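Local coordinates for protein Alpha/beta hydrolase (Novosphingobium aromaticivorans, PDB 3BWX) that probably acts as a hydrolase of the alpha/beta-hydrolase fold, its natural substrate not being established, and binds calcium ions in the crystal, at residues A[7-10]-A[16-19]; A[69-74]-A[197-202]; A[131-136]-A[243-248]; A[229-234]-A[275-280]. The protein carries 1 engineered substitution. One frame throughout, in Å; residues are numbered along the deposited sequence. Where two conformers were deposited one is given.

Interaction 1: A[7-10]-A[16-19]. With EDO (1,2-ethanediol), chain J.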
loop_
_atom_site.group_PDB
_atom_site.type_symbol
_atom_site.label_atom_id
_atom_site.label_comp_id
_atom_site.label_asym_id
_atom_site.label_seq_id
_atom_site.Cartn_x
_atom_site.Cartn_y
_atom_site.Cartn_z
ATOM N N ASP A 7 -10.916 7.047 -13.875
ATOM C CA ASP A 7 -11.308 7.247 -12.512
ATOM C C ASP A 7 -12.621 6.504 -12.272
ATOM O O ASP A 7 -13.611 6.686 -13.021
ATOM C CB ASP A 7 -11.418 8.741 -12.175
ATOM C CG ASP A 7 -10.077 9.382 -12.052
ATOM O OD1 ASP A 7 -9.309 8.874 -11.225
ATOM O OD2 ASP A 7 -9.771 10.335 -12.760
ATOM N N ARG A 8 -12.630 5.669 -11.225
ATOM C CA ARG A 8 -13.829 4.863 -10.892
ATOM C C ARG A 8 -14.111 4.980 -9.403
ATOM O O ARG A 8 -13.278 5.461 -8.636
ATOM C CB ARG A 8 -13.643 3.421 -11.305
ATOM C CG ARG A 8 -13.388 3.207 -12.780
ATOM C CD ARG A 8 -14.628 3.202 -13.558
ATOM N NE ARG A 8 -14.404 3.025 -14.996
ATOM C CZ ARG A 8 -14.528 3.965 -15.936
ATOM N NH1 ARG A 8 -14.839 5.211 -15.628
ATOM N NH2 ARG A 8 -14.294 3.651 -17.205
ATOM N N TYR A 9 -15.347 4.607 -9.041
ATOM C CA TYR A 9 -15.881 4.794 -7.691
ATOM C C TYR A 9 -16.653 3.576 -7.245
ATOM O O TYR A 9 -17.210 2.847 -8.074
ATOM C CB TYR A 9 -16.750 6.076 -7.579
ATOM C CG TYR A 9 -15.929 7.223 -8.082
ATOM C CD1 TYR A 9 -15.081 7.929 -7.222
ATOM C CD2 TYR A 9 -15.838 7.480 -9.452
ATOM C CE1 TYR A 9 -14.252 8.938 -7.725
ATOM C CE2 TYR A 9 -14.974 8.463 -9.965
ATOM C CZ TYR A 9 -14.183 9.165 -9.085
ATOM O OH TYR A 9 -13.290 10.089 -9.520
ATOM N N TRP A 10 -16.739 3.421 -5.933
ATOM C CA TRP A 10 -17.653 2.422 -5.337
ATOM C C TRP A 10 -18.160 3.042 -4.068
ATOM O O TRP A 10 -17.629 4.044 -3.626
ATOM C CB TRP A 10 -16.987 1.059 -5.096
ATOM C CG TRP A 10 -16.168 0.837 -3.838
ATOM C CD1 TRP A 10 -16.558 0.176 -2.732
ATOM C CD2 TRP A 10 -14.798 1.184 -3.629
ATOM N NE1 TRP A 10 -15.528 0.064 -1.853
ATOM C CE2 TRP A 10 -14.449 0.761 -2.334
ATOM C CE3 TRP A 10 -13.889 1.932 -4.356
ATOM C CZ2 TRP A 10 -13.188 0.939 -1.816
ATOM C CZ3 TRP A 10 -12.651 2.120 -3.846
ATOM C CH2 TRP A 10 -12.302 1.657 -2.579
ATOM N N LEU A 16 -20.016 6.368 1.940
ATOM C CA LEU A 16 -18.898 7.123 1.351
ATOM C C LEU A 16 -18.672 6.719 -0.087
ATOM O O LEU A 16 -18.767 5.551 -0.438
ATOM C CB LEU A 16 -17.587 6.886 2.126
ATOM C CG LEU A 16 -17.563 7.379 3.579
ATOM C CD1 LEU A 16 -16.120 7.177 4.138
ATOM C CD2 LEU A 16 -18.061 8.795 3.727
ATOM N N ARG A 17 -18.344 7.710 -0.927
ATOM C CA ARG A 17 -17.858 7.473 -2.251
ATOM C C ARG A 17 -16.367 7.305 -2.181
ATOM O O ARG A 17 -15.631 8.224 -1.870
ATOM C CB ARG A 17 -18.186 8.647 -3.181
ATOM C CG ARG A 17 -17.879 8.376 -4.665
ATOM C CD ARG A 17 -17.922 9.648 -5.527
ATOM N NE ARG A 17 -16.820 10.566 -5.217
ATOM C CZ ARG A 17 -16.781 11.884 -5.489
ATOM N NH1 ARG A 17 -17.811 12.525 -6.073
ATOM N NH2 ARG A 17 -15.717 12.575 -5.127
ATOM N N LEU A 18 -15.935 6.099 -2.495
ATOM C CA LEU A 18 -14.513 5.741 -2.439
ATOM C C LEU A 18 -14.017 5.602 -3.890
ATOM O O LEU A 18 -14.776 5.258 -4.813
ATOM C CB LEU A 18 -14.357 4.455 -1.663
ATOM C CG LEU A 18 -14.874 4.536 -0.221
ATOM C CD1 LEU A 18 -14.604 3.186 0.499
ATOM C CD2 LEU A 18 -14.215 5.711 0.585
ATOM N N HIS A 19 -12.736 5.873 -4.057
ATOM C CA HIS A 19 -12.117 6.058 -5.383
ATOM C C HIS A 19 -11.065 5.013 -5.728
ATOM O O HIS A 19 -10.279 4.629 -4.885
ATOM C CB HIS A 19 -11.486 7.413 -5.416
ATOM C CG HIS A 19 -10.722 7.717 -6.652
ATOM N ND1 HIS A 19 -9.377 8.050 -6.615
ATOM C CD2 HIS A 19 -11.084 7.745 -7.960
ATOM C CE1 HIS A 19 -8.952 8.258 -7.859
ATOM N NE2 HIS A 19 -9.976 8.117 -8.685
HETATM C C1 EDO J . -9.095 11.033 -15.894
HETATM O O1 EDO J . -10.318 10.617 -15.337
HETATM C C2 EDO J . -8.691 9.993 -16.901
HETATM O O2 EDO J . -7.305 9.751 -16.721
#

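Interaction 2: A[69-74]-A[197-202]. With EDO (1,2-ethanediol), chain P.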
loop_
_atom_site.group_PDB
_atom_site.type_symbol
_atom_site.label_atom_id
_atom_site.label_comp_id
_atom_site.label_asym_id
_atom_site.label_seq_id
_atom_site.Cartn_x
_atom_site.Cartn_y
_atom_site.Cartn_z
ATOM N N SER A 69 -10.710 9.669 -2.196
ATOM C CA SER A 69 -11.809 9.029 -1.474
ATOM C C SER A 69 -12.419 9.963 -0.434
ATOM O O SER A 69 -11.748 10.799 0.144
ATOM C CB SER A 69 -11.330 7.724 -0.829
ATOM O OG SER A 69 -11.213 6.662 -1.770
ATOM N N ASP A 70 -13.711 9.806 -0.212
ATOM C CA ASP A 70 -14.382 10.629 0.732
ATOM C C ASP A 70 -13.763 10.473 2.091
ATOM O O ASP A 70 -13.259 9.388 2.444
ATOM C CB ASP A 70 -15.875 10.281 0.877
ATOM C CG ASP A 70 -16.769 10.884 -0.211
ATOM O OD1 ASP A 70 -16.305 11.649 -1.088
ATOM O OD2 ASP A 70 -17.965 10.544 -0.190
ATOM N N TYR A 71 -13.807 11.574 2.849
ATOM C CA TYR A 71 -13.456 11.596 4.266
ATOM C C TYR A 71 -14.647 11.149 5.119
ATOM O O TYR A 71 -15.797 11.388 4.730
ATOM C CB TYR A 71 -12.998 13.003 4.692
ATOM C CG TYR A 71 -11.633 13.470 4.150
ATOM C CD1 TYR A 71 -10.961 12.767 3.141
ATOM C CD2 TYR A 71 -11.023 14.618 4.660
ATOM C CE1 TYR A 71 -9.716 13.208 2.670
ATOM C CE2 TYR A 71 -9.806 15.062 4.191
ATOM C CZ TYR A 71 -9.162 14.355 3.203
ATOM O OH TYR A 71 -7.965 14.789 2.747
ATOM N N ALA A 72 -14.377 10.476 6.232
ATOM C CA ALA A 72 -15.427 9.986 7.103
ATOM C C ALA A 72 -15.936 11.048 8.031
ATOM O O ALA A 72 -15.149 11.772 8.602
ATOM C CB ALA A 72 -14.930 8.841 7.923
ATOM N N LYS A 73 -17.260 11.123 8.178
ATOM C CA LYS A 73 -17.855 11.989 9.198
ATOM C C LYS A 73 -17.463 11.527 10.595
ATOM O O LYS A 73 -17.305 12.346 11.483
ATOM C CB LYS A 73 -19.377 12.047 9.059
ATOM C CG LYS A 73 -19.847 12.857 7.862
ATOM C CD LYS A 73 -21.392 12.778 7.696
ATOM N N ASP A 74 -17.329 10.222 10.791
ATOM C CA ASP A 74 -16.932 9.587 12.032
ATOM C C ASP A 74 -15.509 9.030 11.895
ATOM O O ASP A 74 -15.313 7.909 11.343
ATOM C CB ASP A 74 -17.884 8.441 12.322
ATOM C CG ASP A 74 -17.579 7.725 13.600
ATOM O OD1 ASP A 74 -16.608 8.146 14.284
ATOM O OD2 ASP A 74 -18.288 6.746 13.938
ATOM N N ASP A 197 -1.645 14.094 1.676
ATOM C CA ASP A 197 -2.937 13.904 0.975
ATOM C C ASP A 197 -3.839 12.903 1.695
ATOM O O ASP A 197 -4.215 11.876 1.163
ATOM C CB ASP A 197 -2.648 13.463 -0.465
ATOM C CG ASP A 197 -3.834 13.644 -1.399
ATOM O OD1 ASP A 197 -4.929 14.112 -1.011
ATOM O OD2 ASP A 197 -3.662 13.306 -2.593
ATOM N N TYR A 198 -4.195 13.257 2.936
ATOM C CA TYR A 198 -5.101 12.403 3.691
ATOM C C TYR A 198 -5.774 13.247 4.753
ATOM O O TYR A 198 -5.271 14.322 5.099
ATOM C CB TYR A 198 -4.408 11.144 4.300
ATOM C CG TYR A 198 -3.316 11.414 5.285
ATOM C CD1 TYR A 198 -3.608 11.600 6.635
ATOM C CD2 TYR A 198 -1.990 11.438 4.911
ATOM C CE1 TYR A 198 -2.584 11.853 7.553
ATOM C CE2 TYR A 198 -0.994 11.699 5.822
ATOM C CZ TYR A 198 -1.289 11.894 7.142
ATOM O OH TYR A 198 -0.308 12.134 8.090
ATOM N N ASP A 199 -6.897 12.753 5.270
ATOM C CA ASP A 199 -7.578 13.394 6.412
ATOM C C ASP A 199 -6.718 13.345 7.712
ATOM O O ASP A 199 -6.415 12.264 8.209
ATOM C CB ASP A 199 -8.889 12.620 6.669
ATOM C CG ASP A 199 -9.818 13.300 7.676
ATOM O OD1 ASP A 199 -9.414 14.291 8.312
ATOM O OD2 ASP A 199 -10.964 12.824 7.762
HETATM N N MSE A 200 -6.311 14.502 8.234
HETATM C CA MSE A 200 -5.559 14.550 9.460
HETATM C C MSE A 200 -6.210 13.771 10.603
HETATM O O MSE A 200 -5.492 13.182 11.428
HETATM C CB MSE A 200 -5.305 16.003 9.895
HETATM C CG MSE A 200 -4.309 16.748 9.023
HETATM SE SE MSE A 200 -2.526 15.947 8.781
HETATM C CE MSE A 200 -2.673 15.415 6.889
ATOM N N LYS A 201 -7.545 13.693 10.609
ATOM C CA LYS A 201 -8.266 12.990 11.652
ATOM C C LYS A 201 -7.976 11.491 11.724
ATOM O O LYS A 201 -8.358 10.875 12.729
ATOM C CB LYS A 201 -9.760 13.236 11.559
ATOM C CG LYS A 201 -10.078 14.688 11.844
ATOM C CD LYS A 201 -11.560 14.976 11.955
ATOM C CE LYS A 201 -11.757 16.413 12.375
ATOM N NZ LYS A 201 -13.155 16.854 12.200
ATOM N N ILE A 202 -7.330 10.924 10.691
ATOM C CA ILE A 202 -6.793 9.593 10.754
ATOM C C ILE A 202 -5.864 9.407 11.947
ATOM O O ILE A 202 -5.757 8.314 12.445
ATOM C CB ILE A 202 -6.108 9.198 9.395
ATOM C CG1 ILE A 202 -7.162 9.008 8.295
ATOM C CG2 ILE A 202 -5.214 7.978 9.536
ATOM C CD1 ILE A 202 -6.598 9.072 6.837
HETATM C C1 EDO P . -19.699 8.278 7.012
HETATM O O1 EDO P . -19.270 9.607 6.694
HETATM C C2 EDO P . -18.647 7.485 7.782
HETATM O O2 EDO P . -18.422 8.073 9.069
HETATM O O HOH W 1 -6.999 13.439 0.703
HETATM O O HOH W 2 -6.574 16.853 4.010
HETATM O O HOH W 3 -13.242 13.363 9.111
HETATM O O HOH W 4 -14.882 14.410 11.142
#

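Interaction 3: A[131-136]-A[243-248]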
loop_
_atom_site.group_PDB
_atom_site.type_symbol
_atom_site.label_atom_id
_atom_site.label_comp_id
_atom_site.label_asym_id
_atom_site.label_seq_id
_atom_site.Cartn_x
_atom_site.Cartn_y
_atom_site.Cartn_z
ATOM N N GLY A 131 5.049 -7.978 7.235
ATOM C CA GLY A 131 4.904 -9.373 7.615
ATOM C C GLY A 131 4.115 -9.533 8.905
ATOM O O GLY A 131 3.670 -8.568 9.480
ATOM N N PRO A 132 3.922 -10.791 9.345
ATOM C CA PRO A 132 3.120 -11.066 10.541
ATOM C C PRO A 132 3.804 -10.695 11.851
ATOM O O PRO A 132 3.215 -10.902 12.907
ATOM C CB PRO A 132 2.905 -12.570 10.464
ATOM C CG PRO A 132 4.136 -13.094 9.716
ATOM C CD PRO A 132 4.430 -12.027 8.717
ATOM N N GLU A 133 5.039 -10.217 11.789
ATOM C CA GLU A 133 5.735 -9.616 12.937
ATOM C C GLU A 133 6.174 -8.255 12.460
ATOM O O GLU A 133 6.877 -8.143 11.449
ATOM C CB GLU A 133 6.964 -10.432 13.359
ATOM C CG GLU A 133 6.611 -11.795 13.935
ATOM C CD GLU A 133 7.792 -12.764 14.119
ATOM O OE1 GLU A 133 8.823 -12.695 13.387
ATOM O OE2 GLU A 133 7.650 -13.653 14.992
ATOM N N VAL A 134 5.751 -7.225 13.187
ATOM C CA VAL A 134 6.036 -5.843 12.840
ATOM C C VAL A 134 6.991 -5.254 13.891
ATOM O O VAL A 134 6.722 -5.353 15.089
ATOM C CB VAL A 134 4.728 -5.066 12.763
ATOM C CG1 VAL A 134 4.980 -3.632 12.372
ATOM C CG2 VAL A 134 3.797 -5.762 11.774
ATOM N N SER A 135 8.093 -4.653 13.438
ATOM C CA SER A 135 9.156 -4.173 14.326
ATOM C C SER A 135 8.627 -2.933 15.036
ATOM O O SER A 135 8.001 -2.096 14.393
ATOM C CB SER A 135 10.451 -3.835 13.549
ATOM O OG SER A 135 10.969 -4.942 12.819
ATOM N N PRO A 136 8.838 -2.841 16.368
ATOM C CA PRO A 136 8.330 -1.735 17.197
ATOM C C PRO A 136 8.924 -0.366 16.857
ATOM O O PRO A 136 8.212 0.661 16.986
ATOM C CB PRO A 136 8.724 -2.144 18.610
ATOM C CG PRO A 136 9.896 -3.048 18.439
ATOM C CD PRO A 136 9.606 -3.814 17.172
ATOM N N ALA A 243 14.978 -8.792 8.879
ATOM C CA ALA A 243 15.535 -9.855 8.047
ATOM C C ALA A 243 15.155 -11.242 8.563
ATOM O O ALA A 243 14.859 -12.160 7.781
ATOM C CB ALA A 243 17.064 -9.722 7.914
ATOM N N GLN A 244 15.134 -11.375 9.887
ATOM C CA GLN A 244 14.776 -12.628 10.520
ATOM C C GLN A 244 13.338 -13.065 10.199
ATOM O O GLN A 244 13.092 -14.212 9.838
ATOM C CB GLN A 244 14.995 -12.538 12.044
ATOM C CG GLN A 244 15.297 -13.886 12.631
ATOM C CD GLN A 244 15.397 -13.925 14.165
ATOM O OE1 GLN A 244 15.937 -13.031 14.805
ATOM N NE2 GLN A 244 14.870 -14.991 14.745
ATOM N N THR A 245 12.390 -12.145 10.334
ATOM C CA THR A 245 10.983 -12.441 10.043
ATOM C C THR A 245 10.779 -12.796 8.563
ATOM O O THR A 245 10.054 -13.746 8.198
ATOM C CB THR A 245 10.101 -11.232 10.429
ATOM O OG1 THR A 245 10.198 -10.986 11.853
ATOM C CG2 THR A 245 8.662 -11.479 10.037
ATOM N N ALA A 246 11.434 -12.032 7.702
ATOM C CA ALA A 246 11.411 -12.295 6.243
ATOM C C ALA A 246 11.960 -13.673 5.896
ATOM O O ALA A 246 11.384 -14.362 5.089
ATOM C CB ALA A 246 12.128 -11.185 5.450
ATOM N N ALA A 247 13.062 -14.089 6.518
ATOM C CA ALA A 247 13.610 -15.441 6.254
ATOM C C ALA A 247 12.638 -16.528 6.752
ATOM O O ALA A 247 12.456 -17.530 6.077
ATOM C CB ALA A 247 14.991 -15.620 6.863
ATOM N N LYS A 248 11.969 -16.298 7.879
ATOM C CA LYS A 248 10.893 -17.203 8.318
ATOM C C LYS A 248 9.736 -17.285 7.317
ATOM O O LYS A 248 9.268 -18.358 7.005
ATOM C CB LYS A 248 10.417 -16.848 9.727
ATOM C CG LYS A 248 11.404 -17.200 10.815
ATOM C CD LYS A 248 11.078 -16.442 12.083
ATOM C CE LYS A 248 11.882 -16.980 13.279
ATOM N NZ LYS A 248 11.452 -16.308 14.537
HETATM O O HOH W 5 9.718 -8.064 11.703
HETATM O O HOH W 6 8.658 -16.160 15.386
#

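Interaction 4: A[229-234]-A[275-280]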
loop_
_atom_site.group_PDB
_atom_site.type_symbol
_atom_site.label_atom_id
_atom_site.label_comp_id
_atom_site.label_asym_id
_atom_site.label_seq_id
_atom_site.Cartn_x
_atom_site.Cartn_y
_atom_site.Cartn_z
ATOM N N PRO A 229 0.626 -18.572 -4.525
ATOM C CA PRO A 229 1.914 -18.006 -5.004
ATOM C C PRO A 229 2.196 -16.649 -4.397
ATOM O O PRO A 229 1.329 -15.745 -4.433
ATOM C CB PRO A 229 1.727 -17.916 -6.512
ATOM C CG PRO A 229 0.661 -18.952 -6.816
ATOM C CD PRO A 229 -0.243 -19.003 -5.629
ATOM N N LEU A 230 3.386 -16.488 -3.831
ATOM C CA LEU A 230 3.699 -15.333 -3.008
ATOM C C LEU A 230 5.116 -14.876 -3.214
ATOM O O LEU A 230 6.067 -15.658 -3.158
ATOM C CB LEU A 230 3.456 -15.644 -1.514
ATOM C CG LEU A 230 3.630 -14.480 -0.529
ATOM C CD1 LEU A 230 2.721 -13.248 -0.725
ATOM C CD2 LEU A 230 3.457 -15.053 0.920
ATOM N N LEU A 231 5.211 -13.564 -3.366
ATOM C CA LEU A 231 6.443 -12.801 -3.284
ATOM C C LEU A 231 6.393 -11.882 -2.082
ATOM O O LEU A 231 5.382 -11.185 -1.868
ATOM C CB LEU A 231 6.595 -11.930 -4.533
ATOM C CG LEU A 231 7.688 -10.812 -4.534
ATOM C CD1 LEU A 231 9.112 -11.394 -4.444
ATOM C CD2 LEU A 231 7.539 -9.889 -5.788
ATOM N N VAL A 232 7.508 -11.868 -1.349
ATOM C CA VAL A 232 7.745 -10.935 -0.262
ATOM C C VAL A 232 8.912 -10.030 -0.652
ATOM O O VAL A 232 10.009 -10.534 -0.922
ATOM C CB VAL A 232 8.033 -11.641 1.057
ATOM C CG1 VAL A 232 8.208 -10.600 2.175
ATOM C CG2 VAL A 232 6.935 -12.587 1.424
ATOM N N LEU A 233 8.703 -8.736 -0.723
ATOM C CA LEU A 233 9.751 -7.754 -0.911
ATOM C C LEU A 233 10.116 -7.164 0.449
ATOM O O LEU A 233 9.274 -6.853 1.285
ATOM C CB LEU A 233 9.292 -6.626 -1.894
ATOM C CG LEU A 233 9.014 -7.056 -3.351
ATOM C CD1 LEU A 233 8.202 -6.037 -4.134
ATOM C CD2 LEU A 233 10.319 -7.392 -4.085
ATOM N N ARG A 234 11.389 -6.945 0.687
ATOM C CA ARG A 234 11.857 -6.355 1.927
ATOM C C ARG A 234 12.920 -5.306 1.598
ATOM O O ARG A 234 13.856 -5.595 0.832
ATOM C CB ARG A 234 12.486 -7.429 2.853
ATOM C CG ARG A 234 12.950 -6.838 4.143
ATOM C CD ARG A 234 13.644 -7.797 5.059
ATOM N NE ARG A 234 14.069 -6.962 6.170
ATOM C CZ ARG A 234 15.281 -6.448 6.378
ATOM N NH1 ARG A 234 16.345 -6.821 5.657
ATOM N NH2 ARG A 234 15.462 -5.602 7.369
ATOM N N ILE A 275 10.506 -4.577 -9.911
ATOM C CA ILE A 275 9.704 -4.754 -11.146
ATOM C C ILE A 275 9.892 -6.201 -11.632
ATOM O O ILE A 275 8.919 -6.907 -11.952
ATOM C CB ILE A 275 10.080 -3.726 -12.230
ATOM C CG1 ILE A 275 9.753 -2.309 -11.744
ATOM C CG2 ILE A 275 9.429 -4.057 -13.590
ATOM C CD1 ILE A 275 10.514 -1.244 -12.516
ATOM N N ALA A 276 11.141 -6.606 -11.752
ATOM C CA ALA A 276 11.471 -7.957 -12.222
ATOM C C ALA A 276 10.867 -9.016 -11.296
ATOM O O ALA A 276 10.340 -10.010 -11.746
ATOM C CB ALA A 276 12.982 -8.157 -12.329
ATOM N N ALA A 277 10.920 -8.778 -9.974
ATOM C CA ALA A 277 10.340 -9.715 -8.990
ATOM C C ALA A 277 8.826 -9.886 -9.188
ATOM O O ALA A 277 8.318 -10.990 -9.166
ATOM C CB ALA A 277 10.670 -9.299 -7.543
ATOM N N ILE A 278 8.140 -8.768 -9.327
ATOM C CA ILE A 278 6.719 -8.757 -9.578
ATOM C C ILE A 278 6.391 -9.511 -10.888
ATOM O O ILE A 278 5.454 -10.316 -10.963
ATOM C CB ILE A 278 6.174 -7.323 -9.531
ATOM C CG1 ILE A 278 6.182 -6.826 -8.116
ATOM C CG2 ILE A 278 4.732 -7.240 -10.064
ATOM C CD1 ILE A 278 6.010 -5.299 -8.020
ATOM N N GLY A 279 7.226 -9.329 -11.919
ATOM C CA GLY A 279 7.040 -10.055 -13.168
ATOM C C GLY A 279 7.135 -11.561 -12.959
ATOM O O GLY A 279 6.353 -12.326 -13.494
ATOM N N ARG A 280 8.100 -12.013 -12.173
ATOM C CA ARG A 280 8.233 -13.444 -11.872
ATOM C C ARG A 280 7.026 -13.981 -11.133
ATOM O O ARG A 280 6.568 -15.099 -11.407
ATOM C CB ARG A 280 9.479 -13.723 -11.080
ATOM C CG ARG A 280 10.782 -13.448 -11.832
ATOM C CD ARG A 280 12.009 -14.054 -11.083
ATOM N NE ARG A 280 12.192 -13.538 -9.716
ATOM C CZ ARG A 280 12.801 -12.391 -9.434
ATOM N NH1 ARG A 280 13.313 -11.701 -10.431
ATOM N NH2 ARG A 280 12.922 -11.956 -8.190
#

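Interaction 1: A[7-10]-A[16-19]
W10 and L18 form an antiparallel hydrogen-bonded pair of a beta hairpin, with W10 N giving to L18 O and L18 N giving to W10 O, each at 2.9 Å. On the same face their side chains make a CH-pi contact: CB of L18 stands 3.4 Å from the centroid of the six-membered ring of W10, almost on the ring normal. The indole reaches there because CG of W10 lies between the backbone N and the carbonyl carbon (chi1 83°), which folds it back across the neighbouring strand. A flat aromatic suits this place, since it also takes CD1 of L18 against its CZ2 at 3.5 Å.

The next pair, Y9 and H19, puts its rings on the other face. They meet obliquely, their planes 32° apart, with CE1 of Y9 3.4 Å from CD2 of H19. Beside Y9 runs the aliphatic part of R17, its CD 3.7 Å from Y9 CD1. H19 NE2 donates to D7 OD1 at 2.7 Å, and the oxygen lies near the imidazole plane.

Farther out, H19 ND1 is hydrogen-bonded to E62, so both ring nitrogens are held and the ring's rotation is fixed; two carboxylates would probably favour a protonated imidazole. Strand 6-11 is one of two edge strands of the mixed sheet, and W10 packs on A89 of helix 80-94, where D86 O accepts a hydrogen bond from W10 NE1.

Interaction 2: A[69-74]-A[197-202]
One face of the Y71 ring is covered by D199, whose CB sits over the ring centre, 3.6 Å from the centroid, in a CH-pi contact. The D199 carboxylate continues this layer: its plane is only 9° from that of the ring, and CG lies 3.5 Å from Y71 CD2. At the hydroxyl edge two waters lie in the ring plane. Y71 OH donates to one at 2.6 Å, which in turn gives a bond to D197 OD1; the other donates to Y71 OH and to Y198 O. Tyrosine suits the place because its ring offers a flat surface to D199 while its hydroxyl binds both waters.

Segment 69-74 belongs to the loop between strand 58-61 and helix 80-94 of the main domain. Segment 197-202 belongs to the long excursion between strands 122-128 and 230-235, where alpha/beta hydrolases commonly carry a cap, so the contact probably joins cap and core.

With CG anti to the backbone N (chi1 -171°), D199 can lie over the tyrosine and still close an Asx turn, its OD1 accepting from K201 N at 3.0 Å. OD2 takes a water shared with A72 O and is also hydrogen-bonded to Y78 OH. An alanine here would keep CB over the ring, but is likely to leave K201 N and Y78 OH without their carboxylate partner and that water less firmly held. K201 NZ reaches K73 O through another water.

Interaction 3: A[131-136]-A[243-248]
E133 has CG anti to its carbonyl carbon (chi1 -67°) and then runs extended, which carries the carboxylate out to the helix, while T245 places OG1 beside its own backbone N (chi1 -62°) and CG2 beside the carbonyl carbon. OG1 thereby donates to E133 OE1 at 2.7 Å, using the anti lone pair of that oxygen. The methyl branch makes the apolar side of the contact, with T245 CG2 3.9 Å from E133 CB and 4.5 Å from P132 CD.

Threonine fits because one small side chain supplies both a donor and a methyl. The hydroxyl of this buried residue has further partners: a water donates to OG1 at 3.0 Å and to E133 O at 2.9 Å, and S242 OG is hydrogen-bonded to it as well. A valine in its place would fill much the same volume, yet would probably leave E133 OE1 without its donor, and the bridging water and S242 OG each short of a partner.

The other carboxylate oxygen, OE2, is hydrogen-bonded to W219 NE1. A second water links it to K248, lying 2.7 Å from E133 OE2 and 2.9 Å from K248 NZ, so the opposite charges are joined through solvent.

Residues 131-135 belong to the loop between strand 122-128 and helix 136-145, with P132 packed on W219 and F222 of helix 219-225. Helix 243-250 follows strand 230-235, its A243 and A246 resting on R234.

Interaction 4: A[229-234]-A[275-280]
L231 reaches from its strand to the helix at A277 and I278. Its CB points toward helix 272-282, and CG, anti to the backbone N (chi1 168°), carries the two methyls into the helix surface. CD1 comes within 4.1 Å of A277 CB. CD2 goes deeper: it touches A277 CB and the carbonyl carbon A277 C, each at 3.6 Å, then approaches I278 N at 3.8 Å and the CG1 branch of I278 at 4.1 Å. A single methyl thus rests against the peptide joining the two helix residues as well as against their side chains. Two residues along the strand, L233 points the same way and sets its CD2 4.0 Å from A277 CB.

Alanine suits position 277 because its lone methyl lets L231 come right up to the helix backbone, whereas the longer I278 fills in beside it. Strand and helix run nearly antiparallel, at 166°, with axes 9.1 Å apart, the layered alpha-beta packing expected of an alpha/beta hydrolase. Residues alternate along strand 230-235: L231 and L233 face helix 272-282, while V232 and R234 face helix 243-250, V232 touching M249 there.

Neighbouring strands add to this layer: L231 also packs on V126 of strand 122-128 and V258 of strand 255-260. R280, one turn beyond A277, lays one face of its guanidinium over A277 CA and forms a salt bridge through NE with E256.

Interactions 1 and 4 both reach the mixed eight-stranded sheet, the first in the hairpin at one edge and the other at strand 230-235, next to the opposite edge; their centres are 28 Å apart. Interaction 2 adjoins interaction 1, centres 14 Å apart, where S69 OG and D70 OD2 probably bond the backbone N atoms of H19 and R17, tying the hairpin to the loop that carries Y71. Interactions 3 and 4 touch through R234, since helix 243-250 follows strand 230-235. Along the chain, interaction 1 closes first; interactions 2 and 3 interleave, as do 3 and 4. Interactions 2 to 4 join residues far apart in sequence, whereas interaction 1 is a local hairpin; interaction 2 probably ties cap to core.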